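Local coordinates for protein beta-glucosidase (Chaetomella raphigera, PDB 6JXG) that probably hydrolyses terminal, non-reducing beta-D-glucosyl residues with release of beta-D-glucose, as a secreted glycoside hydrolase family 3 enzyme of cellulose breakdown, at residues T70-T81 against H322-G333; I114-R122 against T542-E553. All coordinates share one frame; numbering follows the deposited sequence.

Contact 1. Residues T70-T81 against H322-G333; sequences TAFPTGIQTAST and HKQVARAIARDG
At the junction between the TIM-barrel-type N-terminal domain and the helix leading into the second domain's sheet, P73 and Q77 pack on I329. Helices 75-79 and 323-332 approach to 9.0 Å between axes, crossing at 70°. With CG1 beside the backbone N (chi1 -66°), I329 has CG2 anti to that N and turned into the P73 ring; I329 CG2 lies 3.5 Å from P73 CG, tighter than usual van der Waals contact. P73 CD rests on A326 CB at 3.9 Å. One turn back along helix 323-332, V325 CG1 meets the edge of the F72 ring, 4.0 Å from CE1; T70 CG2 lies over one face of that ring. The side chains of T70 and H322 cross at about a right angle, T70 OG1 3.5 Å from H322 CB, while E97 hydrogen-bonds both residues. Q77 bends at chi2 to bring NE2 beside the helix end, 3.4 Å from G333 C, its amide being weakly bonded to A504 O and V506 N. Replacing Q77 by an alanine is likely to leave A504 O and V506 N without their weak partners and a gap beside I329 and G333. T74 N-caps helix 75-79 through OG1, receiving Q77 N at 3.2 Å. Loop and short helix thus pack against helix 323-332 where the two domains of a family 3 glycosidase join.

Contact 2. Residues I114-R122 against T542-E553; sequences IGKIPEAGR and TAIVPGDDNFPE
K116 carries the charged part of the contact: its NZ forms salt bridges to D549 OD2 (2.6 Å) and E553 OE2 (2.7 Å), so two carboxylates share one ammonium. D549 is met on its syn lone pair, E553 from above the carboxylate plane. With CG anti to the backbone N (chi1 -171°), the D549 carboxylate reaches toward K116, and its OD1 accepts from F551 N in an Asx turn that helps hold the group. A cation-pi contact adds to the grip on NZ, with K116 NZ 4.2 Å from the F551 ring centroid and almost on the ring normal, while CE lies over the same face nearer the rim. Among neutral hydrogen bonds, T542 OG1 donates to K116 O at 2.8 Å. Water links K116 NZ to A543 N, and a second water lies between E119 OE2 and T542 O. In the apolar packing the I117 and I544 side chains cross at about a right angle, I544 CD1 3.6 Å from I117 CG2; CD1 also touches CB of A120, the last residue of the type I turn I117-A120. Both segments are loops: 114-122 runs from strand 105-106 toward helix 131-147, with I114 and K116 touching helix 175-182, while the loop T542-E553 lies between helices 511-519 and 559-564.

In the fold
From the N terminus the chain passes first through T70-T81, then I114-R122, both in the N-terminal, barrel-type domain. It then runs on through most of that domain to H322-G333, where contact 1 closes a loop of 240 residues just before strand 335-339 begins the second six-stranded sheet. Only after that sheet's helices and strands does T542-E553 return to I114-R122, closing contact 2 over 419 residues. The two closures therefore cross rather than nest. The centres of contacts 1 and 2 lie about 27 Å apart; the nearest atoms of contacts 1 and 2 are about 6 Å apart, without touching. Contact 1 joins a loop and short helix to helix 323-332 at the domain junction, whereas contact 2 joins loops from the two domains.

Contact 1. Residues T70-T81 against H322-G333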
loop_
_atom_site.group_PDB
_atom_site.type_symbol
_atom_site.label_atom_id
_atom_site.label_comp_id
_atom_site.label_asym_id
_atom_site.label_seq_id
_atom_site.Cartn_x
_atom_site.Cartn_y
_atom_site.Cartn_z
ATOM N N THR A 70 -11.720 10.663 8.268
ATOM C CA THR A 70 -10.516 10.180 8.936
ATOM C C THR A 70 -9.342 10.157 7.944
ATOM O O THR A 70 -9.464 9.639 6.844
ATOM C CB THR A 70 -10.749 8.765 9.508
ATOM O OG1 THR A 70 -11.793 8.839 10.492
ATOM C CG2 THR A 70 -9.510 8.186 10.210
ATOM N N ALA A 71 -8.182 10.611 8.403
ATOM C CA ALA A 71 -6.960 10.508 7.636
ATOM C C ALA A 71 -6.174 9.293 8.207
ATOM O O ALA A 71 -5.509 9.392 9.237
ATOM C CB ALA A 71 -6.162 11.801 7.700
ATOM N N PHE A 72 -6.419 8.125 7.611
ATOM C CA PHE A 72 -5.855 6.896 8.065
ATOM C C PHE A 72 -4.360 6.863 7.750
ATOM O O PHE A 72 -3.875 7.623 6.928
ATOM C CB PHE A 72 -6.519 5.699 7.403
ATOM C CG PHE A 72 -7.996 5.502 7.751
ATOM C CD1 PHE A 72 -8.391 4.847 8.898
ATOM C CD2 PHE A 72 -8.972 6.051 6.952
ATOM C CE1 PHE A 72 -9.754 4.709 9.179
ATOM C CE2 PHE A 72 -10.316 5.891 7.227
ATOM C CZ PHE A 72 -10.684 5.236 8.379
ATOM N N PRO A 73 -3.606 5.982 8.412
ATOM C CA PRO A 73 -2.218 5.726 8.035
ATOM C C PRO A 73 -2.088 5.304 6.579
ATOM O O PRO A 73 -3.036 4.740 5.955
ATOM C CB PRO A 73 -1.811 4.570 8.948
ATOM C CG PRO A 73 -2.686 4.682 10.134
ATOM C CD PRO A 73 -3.992 5.267 9.639
ATOM N N THR A 74 -0.938 5.582 6.039
ATOM C CA THR A 74 -0.569 5.203 4.651
ATOM C C THR A 74 -0.591 3.711 4.463
ATOM O O THR A 74 -0.459 2.930 5.423
ATOM C CB THR A 74 0.812 5.727 4.293
ATOM O OG1 THR A 74 1.760 5.156 5.176
ATOM C CG2 THR A 74 0.856 7.264 4.420
ATOM N N GLY A 75 -0.714 3.295 3.216
ATOM C CA GLY A 75 -0.596 1.900 2.860
ATOM C C GLY A 75 0.645 1.258 3.440
ATOM O O GLY A 75 0.598 0.162 3.963
ATOM N N ILE A 76 1.781 1.933 3.332
ATOM C CA ILE A 76 3.046 1.284 3.651
ATOM C C ILE A 76 3.159 1.137 5.146
ATOM O O ILE A 76 3.768 0.132 5.606
ATOM C CB ILE A 76 4.271 2.016 3.006
ATOM C CG1 ILE A 76 5.535 1.146 3.029
ATOM C CG2 ILE A 76 4.542 3.359 3.686
ATOM C CD1 ILE A 76 5.428 -0.153 2.262
ATOM N N GLN A 77 2.630 2.115 5.897
ATOM C CA GLN A 77 2.514 2.012 7.389
ATOM C C GLN A 77 1.630 0.873 7.790
ATOM O O GLN A 77 1.951 0.127 8.742
ATOM C CB GLN A 77 1.980 3.303 8.032
ATOM C CG GLN A 77 1.937 3.260 9.605
ATOM C CD GLN A 77 3.340 3.482 10.083
ATOM O OE1 GLN A 77 4.149 3.849 9.262
ATOM N NE2 GLN A 77 3.610 3.383 11.393
ATOM N N THR A 78 0.535 0.704 7.056
ATOM C CA THR A 78 -0.406 -0.410 7.265
ATOM C C THR A 78 0.287 -1.778 7.028
ATOM O O THR A 78 0.158 -2.708 7.842
ATOM C CB THR A 78 -1.642 -0.165 6.382
ATOM O OG1 THR A 78 -2.235 1.056 6.778
ATOM C CG2 THR A 78 -2.619 -1.267 6.468
ATOM N N ALA A 79 1.047 -1.876 5.938
ATOM C CA ALA A 79 1.835 -3.113 5.662
ATOM C C ALA A 79 2.832 -3.369 6.728
ATOM O O ALA A 79 3.008 -4.539 7.115
ATOM C CB ALA A 79 2.496 -3.111 4.314
ATOM N N SER A 80 3.442 -2.310 7.263
ATOM C CA SER A 80 4.464 -2.409 8.296
ATOM C C SER A 80 4.015 -3.018 9.618
ATOM O O SER A 80 4.857 -3.421 10.447
ATOM C CB SER A 80 5.178 -1.075 8.573
ATOM O OG SER A 80 5.757 -0.514 7.364
ATOM N N THR A 81 2.680 -3.081 9.821
ATOM C CA THR A 81 2.144 -3.775 10.985
ATOM C C THR A 81 2.194 -5.241 10.879
ATOM O O THR A 81 2.092 -5.896 11.916
ATOM C CB THR A 81 0.645 -3.450 11.220
ATOM O OG1 THR A 81 -0.131 -4.094 10.173
ATOM C CG2 THR A 81 0.470 -1.941 11.262
ATOM N N HIS A 322 -13.406 5.720 14.085
ATOM C CA HIS A 322 -12.306 5.230 13.211
ATOM C C HIS A 322 -10.930 5.668 13.616
ATOM O O HIS A 322 -9.938 5.137 13.099
ATOM C CB HIS A 322 -12.596 5.627 11.759
ATOM C CG HIS A 322 -13.876 5.052 11.240
ATOM N ND1 HIS A 322 -14.700 5.737 10.353
ATOM C CD2 HIS A 322 -14.513 3.888 11.525
ATOM C CE1 HIS A 322 -15.751 4.990 10.082
ATOM N NE2 HIS A 322 -15.673 3.878 10.787
ATOM N N LYS A 323 -10.824 6.619 14.557
ATOM C CA LYS A 323 -9.501 6.972 15.050
ATOM C C LYS A 323 -8.843 5.815 15.780
ATOM O O LYS A 323 -7.629 5.810 16.018
ATOM C CB LYS A 323 -9.544 8.228 15.928
ATOM C CG LYS A 323 -10.130 8.023 17.300
ATOM C CD LYS A 323 -10.091 9.313 18.091
ATOM C CE LYS A 323 -10.434 8.914 19.514
ATOM N NZ LYS A 323 -10.388 10.025 20.459
ATOM N N GLN A 324 -9.626 4.832 16.175
ATOM C CA GLN A 324 -9.070 3.732 17.038
ATOM C C GLN A 324 -8.125 2.875 16.193
ATOM O O GLN A 324 -6.921 2.650 16.521
ATOM C CB GLN A 324 -10.262 2.961 17.676
ATOM C CG GLN A 324 -11.006 4.015 18.539
ATOM C CD GLN A 324 -12.206 3.510 19.330
ATOM O OE1 GLN A 324 -12.542 2.341 19.308
ATOM N NE2 GLN A 324 -12.822 4.432 20.081
ATOM N N VAL A 325 -8.629 2.454 15.040
ATOM C CA VAL A 325 -7.764 1.674 14.135
ATOM C C VAL A 325 -6.663 2.558 13.576
ATOM O O VAL A 325 -5.575 2.080 13.403
ATOM C CB VAL A 325 -8.560 0.951 13.013
ATOM C CG1 VAL A 325 -9.120 1.917 12.005
ATOM C CG2 VAL A 325 -7.637 -0.044 12.310
ATOM N N ALA A 326 -6.924 3.847 13.354
ATOM C CA ALA A 326 -5.881 4.757 12.919
ATOM C C ALA A 326 -4.695 4.812 13.951
ATOM O O ALA A 326 -3.513 4.712 13.598
ATOM C CB ALA A 326 -6.440 6.120 12.575
ATOM N N ARG A 327 -5.035 4.907 15.228
ATOM C CA ARG A 327 -4.030 4.874 16.269
ATOM C C ARG A 327 -3.323 3.534 16.353
ATOM O O ARG A 327 -2.104 3.470 16.530
ATOM C CB ARG A 327 -4.634 5.228 17.624
ATOM C CG ARG A 327 -3.538 5.446 18.686
ATOM C CD ARG A 327 -4.194 5.848 19.962
ATOM N NE ARG A 327 -3.199 5.967 21.030
ATOM C CZ ARG A 327 -3.389 6.705 22.113
ATOM N NH1 ARG A 327 -4.500 7.417 22.258
ATOM N NH2 ARG A 327 -2.463 6.745 23.062
ATOM N N ALA A 328 -4.055 2.422 16.246
ATOM C CA ALA A 328 -3.446 1.129 16.395
ATOM C C ALA A 328 -2.403 0.860 15.284
ATOM O O ALA A 328 -1.334 0.320 15.565
ATOM C CB ALA A 328 -4.498 0.029 16.448
ATOM N N ILE A 329 -2.686 1.296 14.059
ATOM C CA ILE A 329 -1.698 1.182 12.968
ATOM C C ILE A 329 -0.547 2.171 13.078
ATOM O O ILE A 329 0.595 1.798 12.783
ATOM C CB ILE A 329 -2.432 1.278 11.610
ATOM C CG1 ILE A 329 -3.350 0.050 11.451
ATOM C CG2 ILE A 329 -1.446 1.446 10.457
ATOM C CD1 ILE A 329 -4.327 0.107 10.347
ATOM N N ALA A 330 -0.803 3.408 13.508
ATOM C CA ALA A 330 0.258 4.380 13.762
ATOM C C ALA A 330 1.203 3.828 14.805
ATOM O O ALA A 330 2.408 4.023 14.720
ATOM C CB ALA A 330 -0.293 5.693 14.256
ATOM N N ARG A 331 0.661 3.093 15.766
ATOM C CA ARG A 331 1.496 2.484 16.799
ATOM C C ARG A 331 2.199 1.207 16.340
ATOM O O ARG A 331 3.405 1.019 16.487
ATOM C CB ARG A 331 0.575 2.195 18.023
ATOM C CG ARG A 331 1.145 1.439 19.212
ATOM C CD ARG A 331 -0.009 1.106 20.182
ATOM N NE ARG A 331 -0.700 -0.021 19.605
ATOM C CZ ARG A 331 -2.012 -0.341 19.656
ATOM N NH1 ARG A 331 -2.863 0.407 20.255
ATOM N NH2 ARG A 331 -2.455 -1.500 19.101
ATOM N N ASP A 332 1.413 0.249 15.864
ATOM C CA ASP A 332 1.909 -1.084 15.639
ATOM C C ASP A 332 2.687 -1.243 14.328
ATOM O O ASP A 332 3.260 -2.282 14.093
ATOM C CB ASP A 332 0.790 -2.125 15.689
ATOM C CG ASP A 332 0.147 -2.301 17.039
ATOM O OD1 ASP A 332 0.626 -1.752 18.058
ATOM O OD2 ASP A 332 -0.824 -3.107 17.072
ATOM N N GLY A 333 2.734 -0.222 13.474
ATOM C CA GLY A 333 3.576 -0.258 12.299
ATOM C C GLY A 333 4.907 0.432 12.481
ATOM O O GLY A 333 5.723 0.450 11.530
#

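Contact 2. Residues I114-R122 against T542-E553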
loop_
_atom_site.group_PDB
_atom_site.type_symbol
_atom_site.label_atom_id
_atom_site.label_comp_id
_atom_site.label_asym_id
_atom_site.label_seq_id
_atom_site.Cartn_x
_atom_site.Cartn_y
_atom_site.Cartn_z
ATOM N N ILE A 114 4.409 -1.438 -6.698
ATOM C CA ILE A 114 4.798 -2.216 -5.518
ATOM C C ILE A 114 5.953 -1.501 -4.806
ATOM O O ILE A 114 6.128 -1.648 -3.588
ATOM C CB ILE A 114 5.171 -3.690 -5.824
ATOM C CG1 ILE A 114 6.483 -3.814 -6.607
ATOM C CG2 ILE A 114 4.040 -4.456 -6.545
ATOM C CD1 ILE A 114 6.914 -5.301 -6.813
ATOM N N GLY A 115 6.750 -0.710 -5.556
ATOM C CA GLY A 115 7.880 0.005 -5.011
ATOM C C GLY A 115 9.249 -0.653 -5.257
ATOM O O GLY A 115 10.091 -0.565 -4.413
ATOM N N LYS A 116 9.435 -1.255 -6.444
ATOM C CA LYS A 116 10.690 -1.856 -6.881
ATOM C C LYS A 116 11.852 -0.844 -6.891
ATOM O O LYS A 116 13.034 -1.254 -6.717
ATOM C CB LYS A 116 10.546 -2.484 -8.287
ATOM C CG LYS A 116 11.637 -2.030 -9.281
ATOM C CD LYS A 116 11.095 -1.981 -10.614
ATOM C CE LYS A 116 11.539 -0.949 -11.576
ATOM N NZ LYS A 116 12.736 -1.234 -12.359
ATOM N N ILE A 117 11.515 0.430 -7.078
ATOM C CA ILE A 117 12.499 1.551 -7.068
ATOM C C ILE A 117 12.325 2.326 -5.790
ATOM O O ILE A 117 11.288 2.988 -5.578
ATOM C CB ILE A 117 12.360 2.500 -8.286
ATOM C CG1 ILE A 117 12.501 1.724 -9.591
ATOM C CG2 ILE A 117 13.314 3.678 -8.158
ATOM C CD1 ILE A 117 12.031 2.462 -10.802
ATOM N N PRO A 118 13.325 2.258 -4.904
ATOM C CA PRO A 118 13.099 2.814 -3.548
ATOM C C PRO A 118 12.782 4.334 -3.514
ATOM O O PRO A 118 12.082 4.821 -2.585
ATOM C CB PRO A 118 14.383 2.467 -2.811
ATOM C CG PRO A 118 15.383 2.216 -3.881
ATOM C CD PRO A 118 14.681 1.713 -5.093
ATOM N N GLU A 119 13.263 5.051 -4.521
ATOM C CA GLU A 119 13.039 6.471 -4.639
ATOM C C GLU A 119 11.648 6.831 -5.161
ATOM O O GLU A 119 11.248 7.999 -5.117
ATOM C CB GLU A 119 14.024 7.122 -5.639
ATOM C CG GLU A 119 15.483 7.065 -5.180
ATOM C CD GLU A 119 16.222 5.782 -5.583
ATOM O OE1 GLU A 119 15.598 4.812 -6.080
ATOM O OE2 GLU A 119 17.501 5.737 -5.336
ATOM N N ALA A 120 10.974 5.901 -5.779
ATOM C CA ALA A 120 9.770 6.250 -6.492
ATOM C C ALA A 120 8.680 6.859 -5.606
ATOM O O ALA A 120 8.503 6.542 -4.410
ATOM C CB ALA A 120 9.282 5.094 -7.343
ATOM N N GLY A 121 8.003 7.860 -6.151
ATOM C CA GLY A 121 7.327 8.814 -5.267
ATOM C C GLY A 121 6.013 8.381 -4.609
ATOM O O GLY A 121 5.593 9.017 -3.645
ATOM N N ARG A 122 5.368 7.337 -5.142
ATOM C CA ARG A 122 4.066 6.914 -4.608
ATOM C C ARG A 122 4.105 5.594 -3.836
ATOM O O ARG A 122 3.062 5.031 -3.472
ATOM C CB ARG A 122 3.084 6.811 -5.746
ATOM C CG ARG A 122 2.817 8.155 -6.399
ATOM C CD ARG A 122 1.826 7.969 -7.544
ATOM N NE ARG A 122 0.453 7.858 -6.965
ATOM C CZ ARG A 122 -0.674 7.831 -7.678
ATOM N NH1 ARG A 122 -0.625 7.836 -9.000
ATOM N NH2 ARG A 122 -1.846 7.776 -7.062
ATOM N N THR A 542 18.269 -0.988 -8.462
ATOM C CA THR A 542 17.212 -0.272 -9.226
ATOM C C THR A 542 17.352 1.196 -8.945
ATOM O O THR A 542 17.907 1.619 -7.904
ATOM C CB THR A 542 15.823 -0.669 -8.822
ATOM O OG1 THR A 542 15.683 -0.572 -7.391
ATOM C CG2 THR A 542 15.530 -2.062 -9.218
ATOM N N ALA A 543 16.809 1.975 -9.872
ATOM C CA ALA A 543 16.838 3.432 -9.794
ATOM C C ALA A 543 15.792 4.020 -10.775
ATOM O O ALA A 543 15.286 3.326 -11.690
ATOM C CB ALA A 543 18.253 3.888 -10.149
ATOM N N ILE A 544 15.489 5.284 -10.581
ATOM C CA ILE A 544 14.649 6.056 -11.500
ATOM C C ILE A 544 15.338 6.135 -12.852
ATOM O O ILE A 544 16.482 6.567 -12.949
ATOM C CB ILE A 544 14.389 7.464 -10.971
ATOM C CG1 ILE A 544 13.715 7.408 -9.561
ATOM C CG2 ILE A 544 13.564 8.271 -11.970
ATOM C CD1 ILE A 544 12.307 6.793 -9.536
ATOM N N VAL A 545 14.642 5.741 -13.885
ATOM C CA VAL A 545 15.202 5.687 -15.241
ATOM C C VAL A 545 14.789 6.943 -16.050
ATOM O O VAL A 545 13.701 7.500 -15.835
ATOM C CB VAL A 545 14.596 4.387 -15.748
ATOM C CG1 VAL A 545 13.458 4.440 -16.710
ATOM C CG2 VAL A 545 15.374 3.153 -15.513
ATOM N N PRO A 546 15.615 7.369 -17.026
ATOM C CA PRO A 546 15.250 8.564 -17.813
ATOM C C PRO A 546 14.456 8.281 -19.061
ATOM O O PRO A 546 14.138 9.222 -19.786
ATOM C CB PRO A 546 16.630 9.150 -18.255
ATOM C CG PRO A 546 17.532 7.962 -18.261
ATOM C CD PRO A 546 17.000 6.934 -17.269
ATOM N N GLY A 547 14.162 7.031 -19.371
ATOM C CA GLY A 547 13.496 6.668 -20.634
ATOM C C GLY A 547 12.581 5.461 -20.367
ATOM O O GLY A 547 11.784 5.479 -19.394
ATOM N N ASP A 548 12.709 4.415 -21.139
ATOM C CA ASP A 548 11.950 3.196 -20.866
ATOM C C ASP A 548 12.649 2.372 -19.799
ATOM O O ASP A 548 13.868 2.476 -19.612
ATOM C CB ASP A 548 11.851 2.307 -22.137
ATOM C CG ASP A 548 10.889 2.866 -23.165
ATOM O OD1 ASP A 548 10.166 3.890 -22.946
ATOM O OD2 ASP A 548 10.849 2.244 -24.213
ATOM N N ASP A 549 11.867 1.564 -19.108
ATOM C CA ASP A 549 12.395 0.628 -18.129
ATOM C C ASP A 549 12.167 -0.791 -18.652
ATOM O O ASP A 549 11.044 -1.216 -18.832
ATOM C CB ASP A 549 11.756 0.874 -16.749
ATOM C CG ASP A 549 12.431 0.077 -15.614
ATOM O OD1 ASP A 549 13.268 -0.816 -15.874
ATOM O OD2 ASP A 549 12.097 0.327 -14.402
ATOM N N ASN A 550 13.257 -1.525 -18.917
ATOM C CA ASN A 550 13.164 -2.910 -19.385
ATOM C C ASN A 550 13.289 -3.936 -18.272
ATOM O O ASN A 550 13.387 -5.145 -18.482
ATOM C CB ASN A 550 14.161 -3.166 -20.514
ATOM C CG ASN A 550 13.785 -2.362 -21.757
ATOM O OD1 ASN A 550 12.855 -2.697 -22.473
ATOM N ND2 ASN A 550 14.511 -1.312 -21.995
ATOM N N PHE A 551 13.223 -3.433 -17.062
ATOM C CA PHE A 551 13.136 -4.286 -15.903
ATOM C C PHE A 551 14.217 -5.409 -15.943
ATOM O O PHE A 551 13.900 -6.567 -15.787
ATOM C CB PHE A 551 11.765 -4.866 -15.693
ATOM C CG PHE A 551 10.717 -3.854 -15.213
ATOM C CD1 PHE A 551 10.368 -2.740 -15.995
ATOM C CD2 PHE A 551 10.064 -4.005 -14.022
ATOM C CE1 PHE A 551 9.402 -1.835 -15.572
ATOM C CE2 PHE A 551 9.095 -3.104 -13.621
ATOM C CZ PHE A 551 8.812 -1.999 -14.363
ATOM N N PRO A 552 15.498 -5.055 -16.175
ATOM C CA PRO A 552 16.515 -6.123 -16.352
ATOM C C PRO A 552 16.789 -6.912 -15.057
ATOM O O PRO A 552 17.253 -8.017 -15.083
ATOM C CB PRO A 552 17.758 -5.331 -16.824
ATOM C CG PRO A 552 17.571 -4.019 -16.166
ATOM C CD PRO A 552 16.102 -3.733 -16.331
ATOM N N GLU A 553 16.400 -6.353 -13.925
ATOM C CA GLU A 553 16.609 -6.993 -12.631
ATOM C C GLU A 553 15.673 -8.149 -12.473
ATOM O O GLU A 553 15.876 -8.990 -11.621
ATOM C CB GLU A 553 16.410 -5.971 -11.504
ATOM C CG GLU A 553 15.008 -5.370 -11.332
ATOM C CD GLU A 553 14.661 -4.213 -12.258
ATOM O OE1 GLU A 553 15.544 -3.627 -12.964
ATOM O OE2 GLU A 553 13.447 -3.871 -12.332
HETATM O O HOH W 1 14.852 0.522 -11.954
HETATM O O HOH W 2 18.712 3.553 -6.021
#